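Local coordinates for homoserine O-acetyltransferase (PDB 3I1I), which probably transfers the acetyl group of acetyl-CoA to the hydroxyl of homoserine, an early step in methionine biosynthesis, at residues Ile45-Gly59 with Ser68-Ile81. Residues are numbered along the deposited sequence; the frame is centred on the assembly and turned at random.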
# COMPACT_ATOMS: atom_id res chain seq x y z
N ILE A 45 0.87 -22.27 31.12
CA ILE A 45 0.24 -21.29 30.24
C ILE A 45 1.14 -21.08 29.04
O ILE A 45 2.31 -20.74 29.20
CB ILE A 45 0.03 -19.94 30.95
CG1 ILE A 45 -0.87 -20.14 32.18
CG2 ILE A 45 -0.55 -18.94 30.00
CD1 ILE A 45 -1.26 -18.85 32.99
N LEU A 46 0.63 -21.31 27.85
CA LEU A 46 1.38 -21.07 26.63
C LEU A 46 0.97 -19.72 26.07
O LEU A 46 -0.21 -19.47 25.94
CB LEU A 46 1.09 -22.18 25.60
CG LEU A 46 1.74 -22.03 24.22
CD1 LEU A 46 3.28 -21.96 24.31
CD2 LEU A 46 1.26 -23.12 23.28
N ILE A 47 1.96 -18.85 25.82
CA ILE A 47 1.79 -17.51 25.23
C ILE A 47 2.30 -17.58 23.79
O ILE A 47 3.37 -18.12 23.52
CB ILE A 47 2.69 -16.45 25.94
CG1 ILE A 47 2.43 -16.38 27.44
CG2 ILE A 47 2.50 -15.05 25.35
CD1 ILE A 47 1.07 -15.99 27.83
N CYS A 48 1.54 -17.01 22.87
CA CYS A 48 1.92 -17.01 21.46
C CYS A 48 2.18 -15.58 21.03
O CYS A 48 1.40 -14.67 21.39
CB CYS A 48 0.78 -17.56 20.66
SG CYS A 48 0.27 -19.19 21.21
N HIS A 49 3.22 -15.37 20.23
CA HIS A 49 3.63 -14.02 19.86
C HIS A 49 3.00 -13.46 18.58
O HIS A 49 2.49 -14.20 17.75
CB HIS A 49 5.16 -13.91 19.90
CG HIS A 49 5.87 -14.36 18.67
ND1 HIS A 49 5.80 -13.69 17.47
CD2 HIS A 49 6.78 -15.35 18.48
CE1 HIS A 49 6.59 -14.27 16.58
NE2 HIS A 49 7.22 -15.28 17.18
N TYR A 50 3.00 -12.14 18.47
CA TYR A 50 2.36 -11.46 17.34
C TYR A 50 3.35 -11.24 16.19
O TYR A 50 4.54 -11.54 16.32
CB TYR A 50 1.69 -10.12 17.77
CG TYR A 50 2.60 -9.10 18.39
CD1 TYR A 50 3.26 -8.16 17.61
CD2 TYR A 50 2.84 -9.10 19.77
CE1 TYR A 50 4.13 -7.21 18.17
CE2 TYR A 50 3.70 -8.17 20.35
CZ TYR A 50 4.33 -7.21 19.54
OH TYR A 50 5.16 -6.29 20.09
N PHE A 51 2.82 -10.72 15.08
CA PHE A 51 3.47 -10.63 13.74
C PHE A 51 4.98 -10.43 13.76
O PHE A 51 5.72 -11.29 13.31
CB PHE A 51 2.81 -9.49 12.89
CG PHE A 51 3.20 -9.49 11.42
CD1 PHE A 51 2.34 -10.00 10.47
CD2 PHE A 51 4.41 -8.98 11.00
CE1 PHE A 51 2.70 -10.02 9.14
CE2 PHE A 51 4.78 -9.00 9.67
CZ PHE A 51 3.92 -9.52 8.74
N SER A 52 5.42 -9.30 14.27
CA SER A 52 6.84 -8.92 14.20
C SER A 52 7.65 -9.23 15.47
O SER A 52 8.82 -8.87 15.52
CB SER A 52 6.94 -7.40 13.94
OG SER A 52 6.11 -6.76 14.91
N ALA A 53 7.03 -9.87 16.46
CA ALA A 53 7.70 -10.18 17.75
C ALA A 53 8.45 -11.52 17.74
O ALA A 53 8.80 -12.04 16.68
CB ALA A 53 6.70 -10.12 18.90
N THR A 54 8.69 -12.07 18.93
CA THR A 54 9.52 -13.24 19.16
C THR A 54 9.03 -13.95 20.44
O THR A 54 8.09 -13.50 21.08
CB THR A 54 11.04 -12.87 19.36
OG1 THR A 54 11.27 -12.26 20.66
CG2 THR A 54 11.53 -11.93 18.28
N SER A 55 9.72 -15.03 20.82
CA SER A 55 9.42 -15.76 22.05
C SER A 55 9.54 -14.92 23.35
O SER A 55 9.06 -15.32 24.41
CB SER A 55 10.34 -16.99 22.16
OG SER A 55 11.68 -16.57 22.44
N HIS A 56 10.19 -13.76 23.25
CA HIS A 56 10.50 -12.93 24.41
C HIS A 56 9.30 -12.16 24.93
O HIS A 56 9.21 -10.95 24.80
CB HIS A 56 11.64 -11.95 24.07
CG HIS A 56 12.35 -11.43 25.28
ND1 HIS A 56 12.63 -12.23 26.37
CD2 HIS A 56 12.86 -10.20 25.55
CE1 HIS A 56 13.26 -11.50 27.28
NE2 HIS A 56 13.41 -10.27 26.80
N ALA A 57 8.38 -12.90 25.51
CA ALA A 57 7.16 -12.33 26.05
C ALA A 57 7.39 -11.58 27.36
O ALA A 57 6.59 -10.73 27.72
CB ALA A 57 6.11 -13.44 26.28
N ALA A 58 8.44 -11.93 28.10
CA ALA A 58 8.69 -11.29 29.41
C ALA A 58 10.15 -11.36 29.83
O ALA A 58 10.98 -12.11 29.29
CB ALA A 58 7.79 -11.91 30.50
N GLY A 59 10.48 -10.49 30.79
CA GLY A 59 11.78 -10.51 31.42
C GLY A 59 12.86 -10.03 30.48
O GLY A 59 12.59 -9.29 29.53
N SER A 68 12.38 -4.94 28.34
CA SER A 68 11.87 -6.23 28.69
C SER A 68 10.99 -6.77 27.57
O SER A 68 10.68 -6.09 26.63
CB SER A 68 11.02 -6.13 29.94
OG SER A 68 11.74 -5.47 30.94
N GLY A 69 10.56 -8.01 27.71
CA GLY A 69 9.75 -8.67 26.70
C GLY A 69 8.40 -8.03 26.50
O GLY A 69 7.91 -7.29 27.34
N TRP A 70 7.78 -8.37 25.39
CA TRP A 70 6.68 -7.57 24.85
C TRP A 70 5.36 -7.57 25.67
O TRP A 70 4.49 -6.72 25.46
CB TRP A 70 6.48 -7.93 23.39
CG TRP A 70 6.27 -9.36 23.14
CD1 TRP A 70 7.20 -10.25 22.72
CD2 TRP A 70 5.05 -10.08 23.31
NE1 TRP A 70 6.64 -11.49 22.61
CE2 TRP A 70 5.31 -11.42 22.96
CE3 TRP A 70 3.76 -9.73 23.70
CZ2 TRP A 70 4.32 -12.43 22.99
CZ3 TRP A 70 2.74 -10.74 23.72
CH2 TRP A 70 3.05 -12.07 23.38
N TRP A 71 5.19 -8.52 26.58
CA TRP A 71 4.03 -8.56 27.49
C TRP A 71 4.48 -8.59 28.95
O TRP A 71 3.79 -9.15 29.82
CB TRP A 71 3.12 -9.76 27.16
CG TRP A 71 1.75 -9.44 26.61
CD1 TRP A 71 1.29 -8.22 26.21
CD2 TRP A 71 0.67 -10.36 26.36
NE1 TRP A 71 -0.00 -8.31 25.75
CE2 TRP A 71 -0.40 -9.62 25.82
CE3 TRP A 71 0.52 -11.74 26.54
CZ2 TRP A 71 -1.62 -10.20 25.48
CZ3 TRP A 71 -0.70 -12.33 26.20
CH2 TRP A 71 -1.75 -11.56 25.67
N ASP A 72 5.61 -7.94 29.22
CA ASP A 72 6.23 -7.99 30.54
C ASP A 72 5.30 -7.51 31.63
O ASP A 72 5.29 -8.06 32.74
CB ASP A 72 7.53 -7.20 30.60
CG ASP A 72 8.30 -7.45 31.89
OD1 ASP A 72 8.93 -8.54 32.05
OD2 ASP A 72 8.23 -6.56 32.78
N GLY A 73 4.51 -6.49 31.34
CA GLY A 73 3.57 -5.97 32.31
C GLY A 73 2.51 -6.95 32.79
O GLY A 73 1.95 -6.76 33.86
N LEU A 74 2.20 -7.97 31.98
CA LEU A 74 1.20 -9.00 32.34
C LEU A 74 1.81 -10.20 33.02
O LEU A 74 1.11 -10.92 33.73
CB LEU A 74 0.48 -9.54 31.09
CG LEU A 74 -0.85 -8.91 30.69
CD1 LEU A 74 -1.31 -9.52 29.36
CD2 LEU A 74 -1.93 -8.99 31.81
N ILE A 75 3.07 -10.48 32.70
CA ILE A 75 3.69 -11.73 33.10
C ILE A 75 4.79 -11.47 34.10
O ILE A 75 5.76 -10.77 33.78
CB ILE A 75 4.36 -12.44 31.92
CG1 ILE A 75 3.35 -12.66 30.78
CG2 ILE A 75 4.98 -13.75 32.38
CD1 ILE A 75 4.00 -12.98 29.41
N GLY A 76 4.66 -12.06 35.29
CA GLY A 76 5.73 -12.07 36.29
C GLY A 76 5.19 -12.24 37.70
O GLY A 76 3.98 -12.41 37.89
N PRO A 77 6.08 -12.16 38.71
CA PRO A 77 5.73 -12.35 40.12
C PRO A 77 4.66 -11.40 40.56
O PRO A 77 4.82 -10.20 40.40
CB PRO A 77 7.04 -12.05 40.85
CG PRO A 77 8.11 -12.31 39.84
CD PRO A 77 7.51 -11.86 38.54
N GLY A 78 3.56 -11.92 41.08
CA GLY A 78 2.46 -11.06 41.50
C GLY A 78 1.67 -10.38 40.40
O GLY A 78 0.79 -9.61 40.70
N LYS A 79 1.95 -10.66 39.13
CA LYS A 79 1.23 -10.04 38.02
C LYS A 79 0.01 -10.88 37.59
O LYS A 79 -0.27 -11.94 38.14
CB LYS A 79 2.19 -9.77 36.85
CG LYS A 79 3.30 -8.75 37.21
CD LYS A 79 4.28 -8.48 36.05
CE LYS A 79 5.28 -7.35 36.37
NZ LYS A 79 6.48 -7.34 35.45
N ALA A 80 -0.71 -10.40 36.59
CA ALA A 80 -1.97 -11.03 36.19
C ALA A 80 -1.78 -12.48 35.77
O ALA A 80 -2.65 -13.30 36.00
CB ALA A 80 -2.63 -10.21 35.05
N ILE A 81 -0.68 -12.74 35.07
CA ILE A 81 -0.22 -14.08 34.74
C ILE A 81 0.97 -14.26 35.67
O ILE A 81 2.11 -13.90 35.37
CB ILE A 81 0.19 -14.17 33.28
CG1 ILE A 81 -0.98 -13.78 32.39
CG2 ILE A 81 0.68 -15.57 32.95
CD1 ILE A 81 -0.63 -13.65 30.96
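In the alpha/beta-hydrolase fold, the loop that leaves the C-terminal end of strand 44-48 closes here round the indole of Trp70. One ring face takes the edge of Tyr50, a T-shaped pair with planes at 79° and Tyr50 CE2 3.7 Å from Trp70 CE3. Ala53 CB lies over the five-membered ring on this same face, while Ala57 CA covers the opposite one, 3.7 Å from the five-membered-ring centroid. In the ring plane, Trp70 NE1 donates to Thr54 O at 2.9 Å. Trp70 CG stands between its backbone N and carbonyl carbon (chi1 55°), which turns the indole back into the loop, and the far rim reaches the strand, where Ile47 CG2 meets Trp70 CH2 at 3.6 Å.

The loop after the third strand in chain order, the fourth across the sheet, typically contributes to the oxyanion hole in this fold; consistent with that, Tyr50 touches residues of a probable Ser155-His351-Asp318 triad, and both Tyr50 and Trp70 pack on Pro154.

Backbone bonds continue the grip: Trp70 N to His56 O, Trp71 N to Ala57 O and Gly69 N to Gly59 O. Gly69 CA sits over the His56 ring, 4.0 Å from its centroid; His56 ND1 bonds Glu32. Asp72 OD1 accepts from Gly59 N at 2.8 Å on its anti side, nearly straight at 162°, while Asp72 OD2 forms a salt bridge with Lys79 NZ. Beyond, Ile75 CD1 touches Ala57 CB at 3.8 Å, and Ile45 CD1 meets Ile81 CG2 beside Leu369 of helix 362-370.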